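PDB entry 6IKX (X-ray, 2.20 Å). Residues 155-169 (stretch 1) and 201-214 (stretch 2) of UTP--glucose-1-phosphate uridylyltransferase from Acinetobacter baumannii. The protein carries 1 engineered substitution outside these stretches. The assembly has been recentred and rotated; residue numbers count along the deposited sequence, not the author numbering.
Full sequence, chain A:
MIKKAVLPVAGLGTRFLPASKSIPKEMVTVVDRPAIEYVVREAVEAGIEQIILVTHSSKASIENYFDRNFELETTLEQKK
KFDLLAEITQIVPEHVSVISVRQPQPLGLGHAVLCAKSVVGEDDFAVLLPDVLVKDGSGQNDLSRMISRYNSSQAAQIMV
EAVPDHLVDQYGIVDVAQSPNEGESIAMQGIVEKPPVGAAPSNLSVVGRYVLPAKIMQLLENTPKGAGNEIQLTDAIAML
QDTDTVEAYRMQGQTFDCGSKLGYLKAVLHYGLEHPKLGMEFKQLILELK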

# COMPACT_ATOMS: atom_id res chain seq x y z
N ALA A 155 -35.16 -18.47 -14.02
CA ALA A 155 -34.37 -18.40 -15.28
C ALA A 155 -33.26 -17.35 -15.12
O ALA A 155 -33.56 -16.22 -14.68
CB ALA A 155 -35.25 -18.01 -16.44
N ALA A 156 -32.03 -17.68 -15.54
CA ALA A 156 -30.89 -16.75 -15.46
C ALA A 156 -31.26 -15.50 -16.26
O ALA A 156 -32.05 -15.62 -17.20
CB ALA A 156 -29.62 -17.40 -15.94
N GLN A 157 -30.78 -14.35 -15.80
CA GLN A 157 -31.06 -13.03 -16.41
C GLN A 157 -29.73 -12.45 -16.90
O GLN A 157 -28.70 -12.51 -16.15
CB GLN A 157 -31.78 -12.13 -15.40
CG GLN A 157 -33.07 -12.74 -14.83
CD GLN A 157 -34.20 -12.87 -15.84
OE1 GLN A 157 -34.58 -11.91 -16.53
NE2 GLN A 157 -34.75 -14.08 -15.94
N ILE A 158 -29.74 -11.98 -18.14
CA ILE A 158 -28.66 -11.16 -18.77
C ILE A 158 -29.27 -9.79 -19.09
O ILE A 158 -30.21 -9.70 -19.91
CB ILE A 158 -28.06 -11.86 -19.99
CG1 ILE A 158 -27.11 -12.99 -19.61
CG2 ILE A 158 -27.36 -10.88 -20.89
CD1 ILE A 158 -27.75 -14.20 -19.01
N MET A 159 -28.79 -8.74 -18.42
CA MET A 159 -29.30 -7.37 -18.72
C MET A 159 -28.77 -6.96 -20.11
O MET A 159 -27.59 -7.23 -20.40
CB MET A 159 -28.88 -6.37 -17.63
CG MET A 159 -29.51 -4.99 -17.82
SD MET A 159 -29.18 -3.78 -16.52
CE MET A 159 -29.72 -4.70 -15.08
N VAL A 160 -29.66 -6.39 -20.93
CA VAL A 160 -29.36 -5.90 -22.31
C VAL A 160 -29.99 -4.53 -22.51
O VAL A 160 -30.90 -4.15 -21.75
CB VAL A 160 -29.86 -6.88 -23.40
CG1 VAL A 160 -29.21 -8.24 -23.27
CG2 VAL A 160 -31.38 -7.02 -23.42
N GLU A 161 -29.55 -3.80 -23.53
CA GLU A 161 -30.10 -2.46 -23.85
C GLU A 161 -30.03 -2.23 -25.36
O GLU A 161 -28.98 -2.52 -25.95
CB GLU A 161 -29.38 -1.43 -22.99
CG GLU A 161 -28.57 -0.43 -23.74
CD GLU A 161 -27.92 0.57 -22.82
OE1 GLU A 161 -28.60 1.52 -22.34
OE2 GLU A 161 -26.73 0.36 -22.55
N ALA A 162 -31.14 -1.78 -25.95
CA ALA A 162 -31.25 -1.37 -27.37
C ALA A 162 -30.12 -0.37 -27.68
O ALA A 162 -29.99 0.61 -26.92
CB ALA A 162 -32.61 -0.77 -27.62
N VAL A 163 -29.34 -0.62 -28.73
CA VAL A 163 -28.30 0.31 -29.29
C VAL A 163 -28.67 0.59 -30.75
O VAL A 163 -29.40 -0.18 -31.37
CB VAL A 163 -26.89 -0.30 -29.20
CG1 VAL A 163 -26.49 -0.54 -27.75
CG2 VAL A 163 -26.76 -1.58 -30.02
N PRO A 164 -28.19 1.71 -31.36
CA PRO A 164 -28.39 1.95 -32.80
C PRO A 164 -27.90 0.82 -33.72
O PRO A 164 -26.85 0.28 -33.44
CB PRO A 164 -27.60 3.24 -33.02
CG PRO A 164 -27.70 3.94 -31.69
CD PRO A 164 -27.53 2.83 -30.69
N ASP A 165 -28.69 0.49 -34.77
CA ASP A 165 -28.46 -0.62 -35.74
C ASP A 165 -27.03 -0.59 -36.29
O ASP A 165 -26.38 -1.66 -36.41
CB ASP A 165 -29.43 -0.53 -36.91
CG ASP A 165 -30.85 -0.93 -36.56
OD1 ASP A 165 -31.05 -2.03 -35.99
OD2 ASP A 165 -31.75 -0.14 -36.86
N HIS A 166 -26.57 0.61 -36.64
CA HIS A 166 -25.28 0.85 -37.34
C HIS A 166 -24.09 0.82 -36.38
O HIS A 166 -22.99 1.11 -36.88
CB HIS A 166 -25.35 2.20 -38.07
CG HIS A 166 -25.37 3.37 -37.15
ND1 HIS A 166 -24.25 3.75 -36.41
CD2 HIS A 166 -26.36 4.23 -36.83
CE1 HIS A 166 -24.56 4.81 -35.69
NE2 HIS A 166 -25.85 5.12 -35.93
N LEU A 167 -24.29 0.51 -35.08
CA LEU A 167 -23.26 0.44 -34.00
C LEU A 167 -23.30 -0.91 -33.27
O LEU A 167 -22.79 -0.97 -32.15
CB LEU A 167 -23.48 1.59 -33.00
N VAL A 168 -23.88 -1.96 -33.86
CA VAL A 168 -24.08 -3.27 -33.16
C VAL A 168 -22.79 -4.08 -33.16
O VAL A 168 -22.72 -5.07 -32.40
CB VAL A 168 -25.24 -4.10 -33.76
CG1 VAL A 168 -26.56 -3.35 -33.71
CG2 VAL A 168 -24.93 -4.58 -35.16
N ASP A 169 -21.80 -3.69 -33.97
CA ASP A 169 -20.52 -4.44 -34.11
C ASP A 169 -19.56 -4.00 -33.00
O ASP A 169 -18.41 -4.46 -33.01
CB ASP A 169 -19.94 -4.29 -35.52
CG ASP A 169 -19.65 -2.87 -35.97
OD1 ASP A 169 -20.59 -2.01 -35.90
OD2 ASP A 169 -18.51 -2.62 -36.39
N PRO A 201 -28.14 -10.69 -34.61
CA PRO A 201 -29.37 -11.39 -34.25
C PRO A 201 -30.46 -10.51 -33.64
O PRO A 201 -31.57 -10.94 -33.66
CB PRO A 201 -28.98 -12.41 -33.17
CG PRO A 201 -27.48 -12.26 -32.97
CD PRO A 201 -26.95 -11.25 -33.96
N SER A 202 -30.08 -9.34 -33.11
CA SER A 202 -30.96 -8.29 -32.54
C SER A 202 -30.17 -6.98 -32.42
O SER A 202 -28.99 -6.96 -32.81
CB SER A 202 -31.50 -8.72 -31.20
OG SER A 202 -30.53 -8.56 -30.18
N ASN A 203 -30.78 -5.93 -31.85
CA ASN A 203 -30.06 -4.68 -31.49
C ASN A 203 -29.88 -4.60 -29.96
O ASN A 203 -29.69 -3.47 -29.44
CB ASN A 203 -30.80 -3.46 -32.03
CG ASN A 203 -32.10 -3.23 -31.30
OD1 ASN A 203 -32.61 -4.15 -30.66
ND2 ASN A 203 -32.61 -2.02 -31.37
N LEU A 204 -29.92 -5.74 -29.27
CA LEU A 204 -29.93 -5.85 -27.79
C LEU A 204 -28.51 -6.22 -27.29
O LEU A 204 -28.07 -7.38 -27.50
CB LEU A 204 -30.98 -6.88 -27.34
CG LEU A 204 -32.46 -6.52 -27.61
CD1 LEU A 204 -33.40 -7.47 -26.87
CD2 LEU A 204 -32.81 -5.09 -27.22
N SER A 205 -27.83 -5.26 -26.62
CA SER A 205 -26.41 -5.36 -26.18
C SER A 205 -26.33 -5.85 -24.73
O SER A 205 -27.14 -5.42 -23.94
CB SER A 205 -25.68 -4.06 -26.36
OG SER A 205 -25.93 -3.17 -25.28
N VAL A 206 -25.39 -6.75 -24.44
CA VAL A 206 -25.05 -7.20 -23.06
C VAL A 206 -24.45 -6.03 -22.28
O VAL A 206 -23.44 -5.47 -22.74
CB VAL A 206 -24.06 -8.37 -23.12
CG1 VAL A 206 -23.65 -8.79 -21.71
CG2 VAL A 206 -24.64 -9.51 -23.94
N VAL A 207 -25.02 -5.66 -21.14
CA VAL A 207 -24.58 -4.44 -20.40
C VAL A 207 -23.54 -4.79 -19.33
O VAL A 207 -22.71 -3.91 -19.04
CB VAL A 207 -25.82 -3.74 -19.85
CG1 VAL A 207 -25.45 -2.69 -18.83
CG2 VAL A 207 -26.64 -3.15 -20.98
N GLY A 208 -23.52 -6.00 -18.78
CA GLY A 208 -22.65 -6.34 -17.64
C GLY A 208 -23.39 -6.35 -16.30
O GLY A 208 -22.78 -5.95 -15.25
N ARG A 209 -24.66 -6.80 -16.33
CA ARG A 209 -25.47 -7.15 -15.15
C ARG A 209 -26.06 -8.55 -15.37
O ARG A 209 -26.64 -8.82 -16.41
CB ARG A 209 -26.56 -6.09 -14.89
CG ARG A 209 -26.02 -4.68 -14.66
CD ARG A 209 -25.30 -4.52 -13.33
NE ARG A 209 -24.96 -3.12 -13.03
CZ ARG A 209 -23.78 -2.54 -13.26
NH1 ARG A 209 -22.77 -3.19 -13.81
NH2 ARG A 209 -23.60 -1.28 -12.93
N TYR A 210 -25.89 -9.43 -14.39
CA TYR A 210 -26.31 -10.84 -14.46
C TYR A 210 -26.92 -11.23 -13.11
O TYR A 210 -26.49 -10.74 -12.05
CB TYR A 210 -25.15 -11.76 -14.82
CG TYR A 210 -24.33 -11.36 -16.03
CD1 TYR A 210 -23.46 -10.28 -15.99
CD2 TYR A 210 -24.41 -12.08 -17.20
CE1 TYR A 210 -22.70 -9.91 -17.10
CE2 TYR A 210 -23.64 -11.75 -18.31
CZ TYR A 210 -22.78 -10.67 -18.26
OH TYR A 210 -22.03 -10.37 -19.34
N VAL A 211 -27.92 -12.10 -13.17
CA VAL A 211 -28.34 -12.96 -12.03
C VAL A 211 -28.24 -14.38 -12.54
O VAL A 211 -28.79 -14.63 -13.60
CB VAL A 211 -29.74 -12.59 -11.56
CG1 VAL A 211 -30.09 -13.31 -10.27
CG2 VAL A 211 -29.89 -11.09 -11.44
N LEU A 212 -27.49 -15.23 -11.85
CA LEU A 212 -27.07 -16.58 -12.28
C LEU A 212 -27.29 -17.52 -11.10
O LEU A 212 -27.24 -17.11 -9.95
CB LEU A 212 -25.58 -16.60 -12.63
CG LEU A 212 -25.08 -15.53 -13.60
CD1 LEU A 212 -23.56 -15.52 -13.62
CD2 LEU A 212 -25.60 -15.76 -15.01
N PRO A 213 -27.55 -18.80 -11.37
CA PRO A 213 -27.54 -19.81 -10.33
C PRO A 213 -26.11 -20.23 -9.97
O PRO A 213 -25.24 -20.00 -10.73
CB PRO A 213 -28.32 -20.97 -10.98
CG PRO A 213 -28.02 -20.83 -12.45
CD PRO A 213 -27.99 -19.33 -12.67
N ALA A 214 -25.97 -20.87 -8.82
CA ALA A 214 -24.69 -21.33 -8.24
C ALA A 214 -24.10 -22.43 -9.12
O ALA A 214 -22.86 -22.60 -9.09
CB ALA A 214 -24.91 -21.83 -6.84
O HOH W 1 -25.58 -8.06 -18.90

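Antiparallel strands are joined by their backbones, while side-chain rotamers shape the contacts on the faces of the sheet, and a bulge shows both at work. Strand 156-162 pairs first with 209-212 and then, past a corner at Gly208, with 204-207. Gln157 and Val211 exchange a reciprocal pair of hydrogen bonds (Gln157 N to Val211 O, 3.0 Å; Val211 N to Gln157 O, 3.1 Å), and Ser205 N gives another to Glu161 O at 3.0 Å. Between these pairs the register slips by two: Met159 N bonds to Arg209 O at 2.9 Å, while Met159 O accepts from Val207 N at 3.1 Å. Water 1 fills the bulge, donating to Met159 O (2.6 Å) and Arg209 O (2.8 Å) and accepting from Gly208 N (2.9 Å). The positive phi of Gly208 suits glycine, since a CB would jam against the preceding carbonyl.

Met159 points toward the partner at this irregularity. Its t, t, m chain, unbranched and flexible, brings CE to 3.5 Å from Arg209 CB; the residue is buried. Arg209, m at chi1 and chi2, leads its end away; its NH1 donates to Gly208 O at 3.1 Å. Gln157 likewise folds back, m at chi1 and chi2, so that NE2 reaches Ala155 O at 2.8 Å; the rest of the buried amide is satisfied elsewhere in the structure.

On the face carrying Ile158, Val160 and Ala162, the contacts are mainly apolar. Ile158, m at chi1, sets CG1 3.7 Å from Tyr210 CD2, and Val160, also m, places CG2 3.9 Å from Leu204 CB. Ser205 lies on the other face with Glu161; its p rotamer turns OG back to donate to Glu161 O at 3.2 Å, a bond suited to a short hydroxyl. Val163 N closes the ladder on Asn203 O at 3.0 Å. Together the stretches bury 924 Å².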